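Local structure of ThermoDBP-single stranded DNA binding protein (Thermoproteus tenax, 3TEK) at residues E22-V26 and V123-D127; F52-F57 and S89-F93. The protein binds single-stranded DNA and, in the Thermoproteales, takes the place of the canonical single-stranded DNA-binding protein. One frame throughout, in Å; residues are numbered along the deposited sequence.

Both contacts lie in the one DNA-binding domain, an antiparallel four-stranded sheet with helices packed against it. Interaction 1 pairs the start of strand 23-31 with the end of strand 116-124, the two inner strands, and sits about 17 Å from the centre of the chain. Interaction 2 joins helices 52-68 and 83-108, only about 6 Å from that centre. Along the chain, residues 52-57 and 89-93 both fall between the two segments of interaction 1, so the helical part of the chain connects two neighbouring strands. The contacts' centres are 18 Å apart and their nearest atoms about 8 Å, yet helix 52-68 serves both, its residues covering Val-26 and Leu-124.

Interaction 1. Residues E22-V26 and V123-D127; sequences EKKLV and VLDPD
Val-26 and Leu-124 form an antiparallel hydrogen-bonded pair between strands 23-31 and 116-124. Val-26 N gives to Leu-124 O at 3.0 Å, almost straight at 174°, and Leu-124 N returns a bond to Val-26 O at 2.8 Å. That second oxygen is also approached by the CA-H of Val-123, with CA at 3.3 Å.

One residue back, Leu-25 lies over the departing chain. Its CB meets Val-123 CG1 at 3.8 Å, while CD2 reaches Asp-125, 3.7 Å from that residue's CB. The leucine's CG is set beside its own backbone N (chi1 -59°), and one methyl comes down over the start of the turn. Pro-126 then sets its CD against the backbone, 3.2 Å from Lys-24 O. Further out, the Lys-23 chain crosses Asp-127 at about a right angle and touches it through CD rather than its ammonium; NZ stays 5.8 Å from Asp-127 OD2. A water bridges the widening gap, accepting from Lys-24 N and donating to Asp-127 OD2.

The turn is shaped from within: Asp-125 OD1 accepts from Asp-127 N, an Asx turn, and Arg-78 binds the carbonyl oxygens of Pro-126 and Asp-127. Val-26 and Leu-124 face helix 52-68, and Leu-25 makes backbone hydrogen bonding with Ile-18 on the neighbouring strand 13-20. Chemically, direct hydrogen bonding between peptide groups gives way to apolar contact and then to water, and any attraction between Lys-23 and Asp-127 is probably weak and long-range.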
loop_
_atom_site.group_PDB
_atom_site.type_symbol
_atom_site.label_atom_id
_atom_site.label_comp_id
_atom_site.label_asym_id
_atom_site.label_seq_id
_atom_site.Cartn_x
_atom_site.Cartn_y
_atom_site.Cartn_z
ATOM N N GLU A 22 25.204 6.502 0.657
ATOM C CA GLU A 22 24.813 7.793 0.082
ATOM C C GLU A 22 23.376 7.822 -0.419
ATOM O O GLU A 22 22.915 8.840 -0.912
ATOM C CB GLU A 22 25.775 8.182 -1.042
ATOM C CG GLU A 22 27.183 8.411 -0.527
ATOM C CD GLU A 22 28.070 9.189 -1.481
ATOM O OE1 GLU A 22 27.637 9.510 -2.609
ATOM O OE2 GLU A 22 29.213 9.487 -1.085
ATOM N N LYS A 23 22.671 6.708 -0.275
ATOM C CA LYS A 23 21.347 6.587 -0.840
ATOM C C LYS A 23 20.301 6.947 0.214
ATOM O O LYS A 23 20.428 6.598 1.380
ATOM C CB LYS A 23 21.109 5.171 -1.384
ATOM C CG LYS A 23 22.254 4.581 -2.270
ATOM C CD LYS A 23 22.186 5.006 -3.776
ATOM C CE LYS A 23 23.176 4.216 -4.687
ATOM N NZ LYS A 23 24.590 4.373 -4.256
ATOM N N LYS A 24 19.286 7.686 -0.192
ATOM C CA LYS A 24 18.168 7.959 0.668
ATOM C C LYS A 24 17.007 7.077 0.209
ATOM O O LYS A 24 16.696 7.034 -0.967
ATOM C CB LYS A 24 17.771 9.415 0.555
ATOM C CG LYS A 24 18.824 10.364 1.021
ATOM C CD LYS A 24 18.791 10.516 2.529
ATOM C CE LYS A 24 19.596 11.759 2.990
ATOM N NZ LYS A 24 20.993 11.386 3.310
ATOM N N LEU A 25 16.378 6.374 1.135
ATOM C CA LEU A 25 15.166 5.618 0.835
ATOM C C LEU A 25 13.999 6.235 1.596
ATOM O O LEU A 25 14.201 6.988 2.547
ATOM C CB LEU A 25 15.337 4.139 1.177
ATOM C CG LEU A 25 16.509 3.505 0.404
ATOM C CD1 LEU A 25 17.637 3.267 1.331
ATOM C CD2 LEU A 25 16.102 2.180 -0.220
ATOM N N VAL A 26 12.791 5.884 1.177
ATOM C CA VAL A 26 11.588 6.410 1.788
ATOM C C VAL A 26 10.862 5.287 2.496
ATOM O O VAL A 26 10.399 4.333 1.858
ATOM C CB VAL A 26 10.666 7.086 0.758
ATOM C CG1 VAL A 26 9.486 7.778 1.471
ATOM C CG2 VAL A 26 11.456 8.124 -0.099
ATOM N N VAL A 123 9.197 0.257 2.022
ATOM C CA VAL A 123 10.419 1.067 1.770
ATOM C C VAL A 123 10.574 1.214 0.245
ATOM O O VAL A 123 10.619 0.221 -0.490
ATOM C CB VAL A 123 11.686 0.415 2.386
ATOM C CG1 VAL A 123 13.002 1.217 2.030
ATOM C CG2 VAL A 123 11.554 0.313 3.903
ATOM N N LEU A 124 10.582 2.444 -0.231
ATOM C CA LEU A 124 10.777 2.708 -1.646
ATOM C C LEU A 124 12.209 3.137 -1.866
ATOM O O LEU A 124 12.670 4.077 -1.225
ATOM C CB LEU A 124 9.842 3.799 -2.139
ATOM C CG LEU A 124 10.084 4.383 -3.556
ATOM C CD1 LEU A 124 9.791 3.358 -4.649
ATOM C CD2 LEU A 124 9.243 5.628 -3.747
ATOM N N ASP A 125 12.886 2.483 -2.808
ATOM C CA ASP A 125 14.168 2.990 -3.315
ATOM C C ASP A 125 13.854 3.957 -4.465
ATOM O O ASP A 125 13.471 3.519 -5.541
ATOM C CB ASP A 125 15.058 1.819 -3.802
ATOM C CG ASP A 125 16.432 2.278 -4.269
ATOM O OD1 ASP A 125 16.581 3.449 -4.713
ATOM O OD2 ASP A 125 17.377 1.471 -4.212
ATOM N N PRO A 126 13.983 5.279 -4.239
ATOM C CA PRO A 126 13.591 6.199 -5.300
ATOM C C PRO A 126 14.520 6.153 -6.524
ATOM O O PRO A 126 14.145 6.651 -7.587
ATOM C CB PRO A 126 13.620 7.573 -4.607
ATOM C CG PRO A 126 14.686 7.436 -3.588
ATOM C CD PRO A 126 14.610 5.984 -3.106
ATOM N N ASP A 127 15.720 5.585 -6.376
ATOM C CA ASP A 127 16.655 5.435 -7.517
ATOM C C ASP A 127 16.158 4.418 -8.528
ATOM O O ASP A 127 16.142 4.677 -9.727
ATOM C CB ASP A 127 18.050 5.027 -7.041
ATOM C CG ASP A 127 18.679 6.076 -6.161
ATOM O OD1 ASP A 127 18.815 7.219 -6.657
ATOM O OD2 ASP A 127 19.020 5.772 -4.991
HETATM O O HOH W 1 18.414 8.149 -3.116
#

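Interaction 2. Residues F52-F57 and S89-F93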
loop_
_atom_site.group_PDB
_atom_site.type_symbol
_atom_site.label_atom_id
_atom_site.label_comp_id
_atom_site.label_asym_id
_atom_site.label_seq_id
_atom_site.Cartn_x
_atom_site.Cartn_y
_atom_site.Cartn_z
ATOM N N PHE A 52 -6.673 -0.441 -4.959
ATOM C CA PHE A 52 -5.338 -0.631 -4.412
ATOM C C PHE A 52 -4.285 0.251 -5.065
ATOM O O PHE A 52 -3.527 0.932 -4.377
ATOM C CB PHE A 52 -4.903 -2.076 -4.561
ATOM C CG PHE A 52 -3.531 -2.335 -4.031
ATOM C CD1 PHE A 52 -3.341 -2.680 -2.698
ATOM C CD2 PHE A 52 -2.422 -2.212 -4.844
ATOM C CE1 PHE A 52 -2.069 -2.930 -2.204
ATOM C CE2 PHE A 52 -1.149 -2.445 -4.346
ATOM C CZ PHE A 52 -0.976 -2.798 -3.024
ATOM N N PHE A 53 -4.246 0.210 -6.389
ATOM C CA PHE A 53 -3.169 0.835 -7.159
ATOM C C PHE A 53 -3.205 2.352 -7.130
ATOM O O PHE A 53 -2.166 3.018 -7.017
ATOM C CB PHE A 53 -3.186 0.280 -8.587
ATOM C CG PHE A 53 -2.743 -1.156 -8.647
ATOM C CD1 PHE A 53 -1.411 -1.478 -8.436
ATOM C CD2 PHE A 53 -3.647 -2.177 -8.830
ATOM C CE1 PHE A 53 -0.984 -2.805 -8.464
ATOM C CE2 PHE A 53 -3.230 -3.511 -8.852
ATOM C CZ PHE A 53 -1.913 -3.820 -8.650
ATOM N N LYS A 54 -4.422 2.877 -7.189
ATOM C CA LYS A 54 -4.691 4.293 -7.053
ATOM C C LYS A 54 -4.286 4.784 -5.675
ATOM O O LYS A 54 -3.669 5.846 -5.535
ATOM C CB LYS A 54 -6.184 4.550 -7.269
ATOM C CG LYS A 54 -6.536 5.982 -7.584
ATOM C CD LYS A 54 -8.079 6.168 -7.843
ATOM C CE LYS A 54 -8.626 5.234 -8.938
ATOM N NZ LYS A 54 -8.354 5.656 -10.360
ATOM N N LEU A 55 -4.636 4.001 -4.649
ATOM C CA LEU A 55 -4.267 4.342 -3.283
ATOM C C LEU A 55 -2.735 4.290 -3.130
ATOM O O LEU A 55 -2.122 5.202 -2.576
ATOM C CB LEU A 55 -4.972 3.416 -2.275
ATOM C CG LEU A 55 -6.534 3.497 -2.309
ATOM C CD1 LEU A 55 -7.178 2.402 -1.454
ATOM C CD2 LEU A 55 -7.077 4.880 -1.924
ATOM N N LEU A 56 -2.127 3.226 -3.649
ATOM C CA LEU A 56 -0.692 3.034 -3.476
ATOM C C LEU A 56 0.093 4.175 -4.153
ATOM O O LEU A 56 1.060 4.703 -3.608
ATOM C CB LEU A 56 -0.268 1.683 -4.055
ATOM C CG LEU A 56 1.215 1.399 -4.126
ATOM C CD1 LEU A 56 1.723 1.204 -2.727
ATOM C CD2 LEU A 56 1.490 0.161 -4.918
ATOM N N PHE A 57 -0.350 4.532 -5.343
ATOM C CA PHE A 57 0.323 5.533 -6.164
ATOM C C PHE A 57 0.259 6.916 -5.561
ATOM O O PHE A 57 1.234 7.655 -5.610
ATOM C CB PHE A 57 -0.250 5.534 -7.577
ATOM C CG PHE A 57 0.328 4.446 -8.466
ATOM C CD1 PHE A 57 0.596 3.175 -7.970
ATOM C CD2 PHE A 57 0.599 4.696 -9.805
ATOM C CE1 PHE A 57 1.128 2.166 -8.775
ATOM C CE2 PHE A 57 1.136 3.672 -10.635
ATOM C CZ PHE A 57 1.391 2.403 -10.097
ATOM N N SER A 89 5.177 -3.073 -7.389
ATOM C CA SER A 89 3.827 -2.731 -6.965
ATOM C C SER A 89 2.859 -3.909 -7.186
ATOM O O SER A 89 2.010 -4.202 -6.332
ATOM C CB SER A 89 3.360 -1.425 -7.636
ATOM O OG SER A 89 3.090 -1.675 -8.995
ATOM N N ARG A 90 3.024 -4.640 -8.283
ATOM C CA ARG A 90 2.234 -5.857 -8.488
ATOM C C ARG A 90 2.543 -6.942 -7.473
ATOM O O ARG A 90 1.652 -7.682 -7.102
ATOM C CB ARG A 90 2.423 -6.431 -9.893
ATOM C CG ARG A 90 1.635 -5.683 -10.933
ATOM C CD ARG A 90 0.131 -6.226 -10.859
ATOM N NE ARG A 90 -0.835 -5.483 -11.672
ATOM C CZ ARG A 90 -2.142 -5.759 -11.741
ATOM N NH1 ARG A 90 -2.682 -6.770 -11.055
ATOM N NH2 ARG A 90 -2.923 -5.017 -12.510
ATOM N N GLU A 91 3.811 -7.041 -7.058
ATOM C CA GLU A 91 4.229 -8.065 -6.095
ATOM C C GLU A 91 3.654 -7.748 -4.729
ATOM O O GLU A 91 3.253 -8.641 -4.002
ATOM C CB GLU A 91 5.767 -8.169 -6.034
ATOM C CG GLU A 91 6.374 -8.903 -7.239
ATOM C CD GLU A 91 7.887 -8.847 -7.280
ATOM O OE1 GLU A 91 8.476 -8.496 -6.255
ATOM O OE2 GLU A 91 8.504 -9.166 -8.334
ATOM N N LEU A 92 3.606 -6.457 -4.392
ATOM C CA LEU A 92 2.916 -5.988 -3.188
ATOM C C LEU A 92 1.415 -6.306 -3.191
ATOM O O LEU A 92 0.856 -6.743 -2.173
ATOM C CB LEU A 92 3.112 -4.477 -3.033
ATOM C CG LEU A 92 2.426 -3.828 -1.846
ATOM C CD1 LEU A 92 2.808 -4.515 -0.526
ATOM C CD2 LEU A 92 2.771 -2.299 -1.856
ATOM N N PHE A 93 0.770 -6.051 -4.324
ATOM C CA PHE A 93 -0.661 -6.277 -4.462
ATOM C C PHE A 93 -0.978 -7.766 -4.270
ATOM O O PHE A 93 -1.876 -8.131 -3.509
ATOM C CB PHE A 93 -1.117 -5.792 -5.836
ATOM C CG PHE A 93 -2.544 -6.168 -6.195
ATOM C CD1 PHE A 93 -3.621 -5.450 -5.692
ATOM C CD2 PHE A 93 -2.798 -7.207 -7.093
ATOM C CE1 PHE A 93 -4.957 -5.776 -6.067
ATOM C CE2 PHE A 93 -4.106 -7.528 -7.473
ATOM C CZ PHE A 93 -5.177 -6.810 -6.952
#
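Phe-93 fits its side chain into the angle between Phe-52 and Phe-53, two rings carried by successive residues of the facing helix. Against Phe-52 it makes an edge-to-face pair: the edge of Phe-93 points at the Phe-52 face, centroids 5.2 Å apart and planes at 64°, with CD1 lying off-centre, toward the rim. Phe-93 CB also sits over that face as an off-centre CH-pi contact, 4.1 Å from the centroid of the Phe-52 ring. Phe-53, by contrast, sets CZ over the face of Phe-93, 3.5 Å from Phe-93 CG, the two rings meeting obliquely.

Arg-90 lies against Phe-53, ring and guanidinium planes 41° apart. One face of the guanidinium receives Phe-53 CZ, 3.6 Å from Arg-90 NE.

Deeper down, Leu-92 CG packs at the edge of Phe-52, 3.7 Å from CZ of that ring. Leu-56 fits beside it, CD1 meeting Leu-92 CD2 at 3.8 Å and CD2 resting on CB of the small Ser-89, whose OG turns back to Arg-86 O. Beneath, Leu-56 and Leu-92 both reach Leu-122, while Trp-30 meets Phe-52 edge-to-face.

The axes of segments 52-57 and 89-93 approach to 11.1 Å, with their N-to-C directions 122° apart, a wide spacing bridged by phenylalanine rings. This is an aromatic cluster in an alpha+beta domain, with crossed helices packed on an antiparallel sheet.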